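Local structure of galactose-binding like protein (Bacteroides thetaiotaomicron, 7M1A) at residues Y83-P88 against N167-E172; Q77-F82 against D131-A136. The protein is a SusE-like protein whose calcium-binding, galactose-binding-like domain, the piece described here, probably binds carbohydrate and may take part in its degradation. All blocks are in the same frame, centred on the assembly; numbering follows the deposited sequence.

Contact 1: residues Y83-P88 against N167-E172. With CA (calcium ion), chain F; EDO (1,2-ethanediol), chain E.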
# COMPACT_ATOMS: atom_id res chain seq x y z
N TYR A 83 -6.14 -8.71 24.43
CA TYR A 83 -6.38 -10.14 24.53
C TYR A 83 -7.81 -10.49 24.09
O TYR A 83 -8.52 -11.31 24.73
CB TYR A 83 -6.14 -10.64 25.97
CG TYR A 83 -4.93 -10.03 26.60
CD1 TYR A 83 -3.64 -10.50 26.33
CD2 TYR A 83 -5.06 -8.93 27.44
CE1 TYR A 83 -2.51 -9.91 26.91
CE2 TYR A 83 -3.94 -8.33 28.01
CZ TYR A 83 -2.67 -8.80 27.75
OH TYR A 83 -1.57 -8.27 28.32
N ASN A 84 -8.25 -9.83 22.99
CA ASN A 84 -9.64 -9.97 22.58
C ASN A 84 -9.69 -9.59 21.09
O ASN A 84 -8.70 -9.18 20.47
CB ASN A 84 -10.51 -9.04 23.46
CG ASN A 84 -11.92 -9.57 23.67
OD1 ASN A 84 -12.45 -10.28 22.81
ND2 ASN A 84 -12.51 -9.26 24.82
N ASP A 85 -10.88 -9.66 20.50
CA ASP A 85 -11.13 -9.15 19.16
C ASP A 85 -10.19 -9.91 18.19
O ASP A 85 -9.93 -11.10 18.39
CB ASP A 85 -11.06 -7.61 19.14
CG ASP A 85 -11.81 -7.02 17.95
OD1 ASP A 85 -11.24 -6.88 16.83
OD2 ASP A 85 -13.00 -6.75 18.11
N MSE A 86 -9.69 -9.22 17.15
CA MSE A 86 -8.83 -9.88 16.18
C MSE A 86 -7.36 -9.62 16.52
O MSE A 86 -6.46 -9.77 15.67
CB MSE A 86 -9.13 -9.49 14.73
CG MSE A 86 -10.59 -9.58 14.34
SE MSE A 86 -11.42 -11.33 14.66
CE MSE A 86 -12.92 -10.73 15.76
N SER A 87 -7.06 -9.21 17.75
CA SER A 87 -5.69 -8.98 18.16
C SER A 87 -4.91 -10.28 18.07
O SER A 87 -5.39 -11.38 18.41
CB SER A 87 -5.68 -8.48 19.56
OG SER A 87 -6.36 -7.22 19.64
N PRO A 88 -3.63 -10.23 17.64
CA PRO A 88 -2.90 -11.50 17.41
C PRO A 88 -2.55 -12.18 18.74
O PRO A 88 -2.25 -11.53 19.77
CB PRO A 88 -1.64 -11.00 16.65
CG PRO A 88 -1.45 -9.58 17.16
CD PRO A 88 -2.86 -9.02 17.30
N ASN A 167 -7.71 -13.81 11.36
CA ASN A 167 -7.64 -12.36 11.16
C ASN A 167 -6.59 -11.73 12.06
O ASN A 167 -6.21 -12.28 13.07
CB ASN A 167 -9.06 -11.77 11.28
CG ASN A 167 -9.88 -12.14 10.07
OD1 ASN A 167 -9.61 -11.65 8.96
ND2 ASN A 167 -10.89 -12.98 10.25
N ILE A 168 -6.21 -10.51 11.71
CA ILE A 168 -5.33 -9.76 12.59
C ILE A 168 -5.66 -8.27 12.56
O ILE A 168 -5.93 -7.68 11.50
CB ILE A 168 -3.83 -10.02 12.26
CG1 ILE A 168 -2.87 -9.34 13.25
CG2 ILE A 168 -3.53 -9.63 10.80
CD1 ILE A 168 -1.44 -9.75 13.10
N CYS A 169 -5.58 -7.60 13.73
CA CYS A 169 -5.57 -6.14 13.79
C CYS A 169 -4.57 -5.75 14.91
O CYS A 169 -4.45 -6.44 15.92
CB CYS A 169 -6.98 -5.60 14.09
SG CYS A 169 -7.73 -6.10 15.66
N PHE A 170 -3.94 -4.59 14.76
CA PHE A 170 -3.04 -4.06 15.76
C PHE A 170 -2.70 -2.61 15.40
O PHE A 170 -3.06 -2.17 14.27
CB PHE A 170 -1.77 -4.89 16.01
CG PHE A 170 -0.82 -4.93 14.86
CD1 PHE A 170 -1.08 -5.77 13.75
CD2 PHE A 170 0.34 -4.19 14.86
CE1 PHE A 170 -0.18 -5.86 12.69
CE2 PHE A 170 1.25 -4.27 13.78
CZ PHE A 170 0.95 -5.09 12.70
N THR A 171 -2.04 -1.86 16.32
CA THR A 171 -1.85 -0.43 16.13
C THR A 171 -0.42 -0.05 15.71
O THR A 171 -0.28 1.02 15.04
CB THR A 171 -2.28 0.39 17.35
OG1 THR A 171 -2.10 1.79 17.06
CG2 THR A 171 -1.47 0.10 18.61
N GLU A 172 0.65 -0.75 16.13
CA GLU A 172 2.00 -0.27 15.86
C GLU A 172 2.96 -1.45 15.99
O GLU A 172 2.73 -2.34 16.84
CB GLU A 172 2.44 0.83 16.86
CG GLU A 172 3.72 1.58 16.50
CD GLU A 172 3.66 2.43 15.23
OE1 GLU A 172 2.56 2.66 14.69
OE2 GLU A 172 4.72 2.94 14.84
CA CA F . 0.33 3.23 14.80
C1 EDO E . -13.86 -6.69 14.79
O1 EDO E . -12.64 -6.04 15.04
C2 EDO E . -14.92 -6.26 15.78
O2 EDO E . -14.72 -4.91 15.84
O HOH W 1 -5.24 -5.13 18.24
O HOH W 2 -1.70 4.35 15.15
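The Met86 carbonyl faces the start of strand 169-176, and the two backbones run 84° apart where they touch. Cys169 N donates to Met86 O at 3.0 Å, from above the carbonyl plane. The same oxygen takes a CA-H...O contact from Ile168 CA at 3.3 Å. A type II' turn from Asn84 to Ser87 presents this carbonyl. Cys169 SG sits between its own backbone N and carbonyl carbon (chi1 61°), and its nearest side-chain carbon across the contact is Met86 CB at 3.8 Å. Selenomethionine Met86 lies alongside Asn167, both side chains pointing the same way, with CG and SE against Asn167 CB. The Pro88 ring crosses the Ile168 side chain, Pro88 CB lying 3.8 Å from Ile168 CD1. One water donates to both Ser87 OG and Cys169 O, at 2.8 Å each. Ser87 OG also bonds to His81 O. Further along 167-172, Thr171 O and Glu172 OE1 bind the calcium ion, Glu172 OE1 at 2.3 Å. Tyr28, Asn31 and Arg33 add three more ligands, and a water completes the six. Thr171 and Glu172 form a classic beta bulge opposite Trp74. The contact thus ties the loop before strand 88-96 to the strand that carries the metal. One direct backbone bond and one shared water make up most of its polar part; the rest is largely apolar contact.

Contact 2: residues Q77-F82 against D131-A136. With EDO (1,2-ethanediol), chain C; EDO (1,2-ethanediol), chain E.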
# COMPACT_ATOMS: atom_id res chain seq x y z
N GLN A 77 -5.17 -0.09 21.67
CA GLN A 77 -5.01 0.12 23.13
C GLN A 77 -6.31 0.39 23.92
O GLN A 77 -6.51 1.46 24.56
CB GLN A 77 -4.00 1.25 23.33
CG GLN A 77 -2.57 0.94 22.83
CD GLN A 77 -1.82 -0.02 23.74
OE1 GLN A 77 -1.43 -1.19 23.40
NE2 GLN A 77 -1.51 0.52 24.89
N ASP A 78 -7.21 -0.58 23.83
CA ASP A 78 -8.43 -0.47 24.62
C ASP A 78 -8.95 -1.86 25.00
O ASP A 78 -8.42 -2.88 24.49
CB ASP A 78 -9.48 0.31 23.82
CG ASP A 78 -9.74 -0.19 22.41
OD1 ASP A 78 -9.71 -1.39 22.19
OD2 ASP A 78 -9.91 0.67 21.52
N GLU A 79 -9.92 -1.87 25.94
CA GLU A 79 -10.31 -3.18 26.44
C GLU A 79 -10.97 -4.06 25.39
O GLU A 79 -10.81 -5.30 25.46
CB GLU A 79 -11.28 -3.00 27.60
CG GLU A 79 -10.55 -2.47 28.82
CD GLU A 79 -11.45 -2.38 30.04
OE1 GLU A 79 -10.93 -2.00 31.12
OE2 GLU A 79 -12.67 -2.69 29.88
N LYS A 80 -11.57 -3.44 24.36
CA LYS A 80 -12.17 -4.20 23.27
C LYS A 80 -11.10 -5.08 22.60
O LYS A 80 -11.40 -6.20 22.19
CB LYS A 80 -12.80 -3.23 22.26
CG LYS A 80 -13.35 -3.96 21.05
CD LYS A 80 -13.94 -3.04 19.99
CE LYS A 80 -14.81 -3.83 19.02
NZ LYS A 80 -15.40 -3.04 17.91
N HIS A 81 -9.85 -4.62 22.54
CA HIS A 81 -8.79 -5.28 21.79
C HIS A 81 -7.76 -5.98 22.67
O HIS A 81 -7.02 -6.81 22.17
CB HIS A 81 -8.14 -4.32 20.79
CG HIS A 81 -9.10 -3.86 19.76
ND1 HIS A 81 -9.77 -2.71 19.94
CD2 HIS A 81 -9.40 -4.31 18.50
CE1 HIS A 81 -10.53 -2.46 18.87
NE2 HIS A 81 -10.33 -3.42 17.96
N PHE A 82 -7.65 -5.67 23.97
CA PHE A 82 -6.62 -6.32 24.78
C PHE A 82 -6.97 -7.81 24.97
O PHE A 82 -8.01 -8.14 25.57
CB PHE A 82 -6.52 -5.66 26.16
CG PHE A 82 -5.94 -4.27 26.20
CD1 PHE A 82 -5.00 -3.86 25.28
CD2 PHE A 82 -6.28 -3.37 27.21
CE1 PHE A 82 -4.38 -2.61 25.37
CE2 PHE A 82 -5.68 -2.11 27.30
CZ PHE A 82 -4.75 -1.70 26.35
N ASP A 131 -2.16 -6.22 35.77
CA ASP A 131 -1.00 -6.81 35.11
C ASP A 131 -1.25 -6.98 33.60
O ASP A 131 -0.38 -6.74 32.74
CB ASP A 131 -0.58 -8.14 35.73
CG ASP A 131 0.24 -8.04 36.99
OD1 ASP A 131 0.60 -6.90 37.36
OD2 ASP A 131 0.44 -9.10 37.61
N ASP A 132 -2.44 -7.44 33.24
CA ASP A 132 -2.76 -7.71 31.84
C ASP A 132 -2.69 -6.37 31.08
O ASP A 132 -2.18 -6.25 29.92
CB ASP A 132 -4.18 -8.19 31.73
CG ASP A 132 -4.37 -9.58 32.30
OD1 ASP A 132 -3.34 -10.29 32.38
OD2 ASP A 132 -5.57 -9.93 32.64
N ILE A 133 -3.20 -5.30 31.71
CA ILE A 133 -3.23 -3.97 31.09
C ILE A 133 -1.80 -3.44 30.92
O ILE A 133 -1.39 -2.90 29.88
CB ILE A 133 -4.23 -2.99 31.76
CG1 ILE A 133 -5.69 -3.47 31.60
CG2 ILE A 133 -4.09 -1.59 31.17
CD1 ILE A 133 -6.73 -2.78 32.49
N GLU A 134 -0.99 -3.51 31.98
CA GLU A 134 0.37 -3.02 31.93
C GLU A 134 1.12 -3.74 30.82
O GLU A 134 1.82 -3.05 30.03
CB GLU A 134 1.07 -3.33 33.28
CG GLU A 134 2.55 -2.88 33.27
CD GLU A 134 3.38 -3.50 34.39
OE1 GLU A 134 3.53 -4.74 34.42
OE2 GLU A 134 3.96 -2.72 35.17
N ALA A 135 0.92 -5.06 30.70
CA ALA A 135 1.68 -5.80 29.68
C ALA A 135 1.28 -5.30 28.29
O ALA A 135 2.13 -5.25 27.38
CB ALA A 135 1.52 -7.31 29.84
N ALA A 136 -0.02 -5.04 28.08
CA ALA A 136 -0.48 -4.60 26.79
C ALA A 136 0.03 -3.20 26.42
O ALA A 136 0.25 -2.96 25.22
CB ALA A 136 -1.99 -4.76 26.72
C1 EDO C . -12.21 -1.20 15.39
O1 EDO C . -10.86 -1.13 15.76
C2 EDO C . -12.21 -2.50 14.77
O2 EDO C . -11.90 -3.51 15.69
C1 EDO E . -13.86 -6.69 14.79
O1 EDO E . -12.64 -6.04 15.04
C2 EDO E . -14.92 -6.26 15.78
O2 EDO E . -14.72 -4.91 15.84
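Phe82 and Ala136 bring the two backbones to their nearest approach, 6.7 Å between CA atoms, where an irregular loop meets helix 130-138. The loop folds back on itself: Asp78 O accepts from both His81 N and Phe82 N. Ala136 CB sits over one face of the Phe82 ring in a CH-pi contact, 3.8 Å from the ring centroid and 29° off its normal. It is nearest CD1 and CE1, each at 3.5 Å. With CG anti to the carbonyl carbon (chi1 -70°), the Phe82 side chain points to the helix. One turn back on the helix, Ile133 CG2 approaches Phe82 CE2 obliquely at 4.2 Å. Ile133 and Ala136 are three residues apart, so one side of the helix receives the ring. In this galactose-binding-like domain, a mainly antiparallel beta fold, the contact joins the short helix to the loop between strands 70-74 and 88-96. Within that loop His81 ND1 donates to Asp78 OD1 at 2.6 Å, nearly straight at 171°. Asp78 OD1 lies in the imidazole plane and offers its syn lone pair, which would hold the ring's rotation. Asp78 OD2 accepts from Asp37 N. His81 NE2 is hydrogen-bonded to O2 of one 1,2-ethanediol at the ring edge, at 2.8 Å, and either could donate. An alanine in place of His81 would probably leave Asp78 OD1 without its ring partner and this diol without its mate at NE2. A second 1,2-ethanediol takes a bond from Lys80 NZ. Both diols probably come from the crystallisation liquor.

Contacts 1 and 2 share one continuous loop, since 77-82 runs straight into 83-88, and their centres lie 11 Å apart. Two probable hydrogen bonds join them. The one from Ser87 to the His81 carbonyl, 2.6 Å from OG to O, closes the loop on itself. The other, Tyr83 OH to Asp132 O, also at 2.6 Å, carries contact 1's loop to the helix of contact 2, where Tyr83 OH also packs on Ala135 CB. One 1,2-ethanediol touches both contacts, with Asp85 from contact 1 and Lys80 from contact 2; His46 is a further partner. Contact 1 supplies two of the calcium ligands, Thr171 and Glu172. The nearest side-chain atoms of Gln77 in contact 2 are about 9 Å from the ion and about 4 Å from the Thr171 side chain.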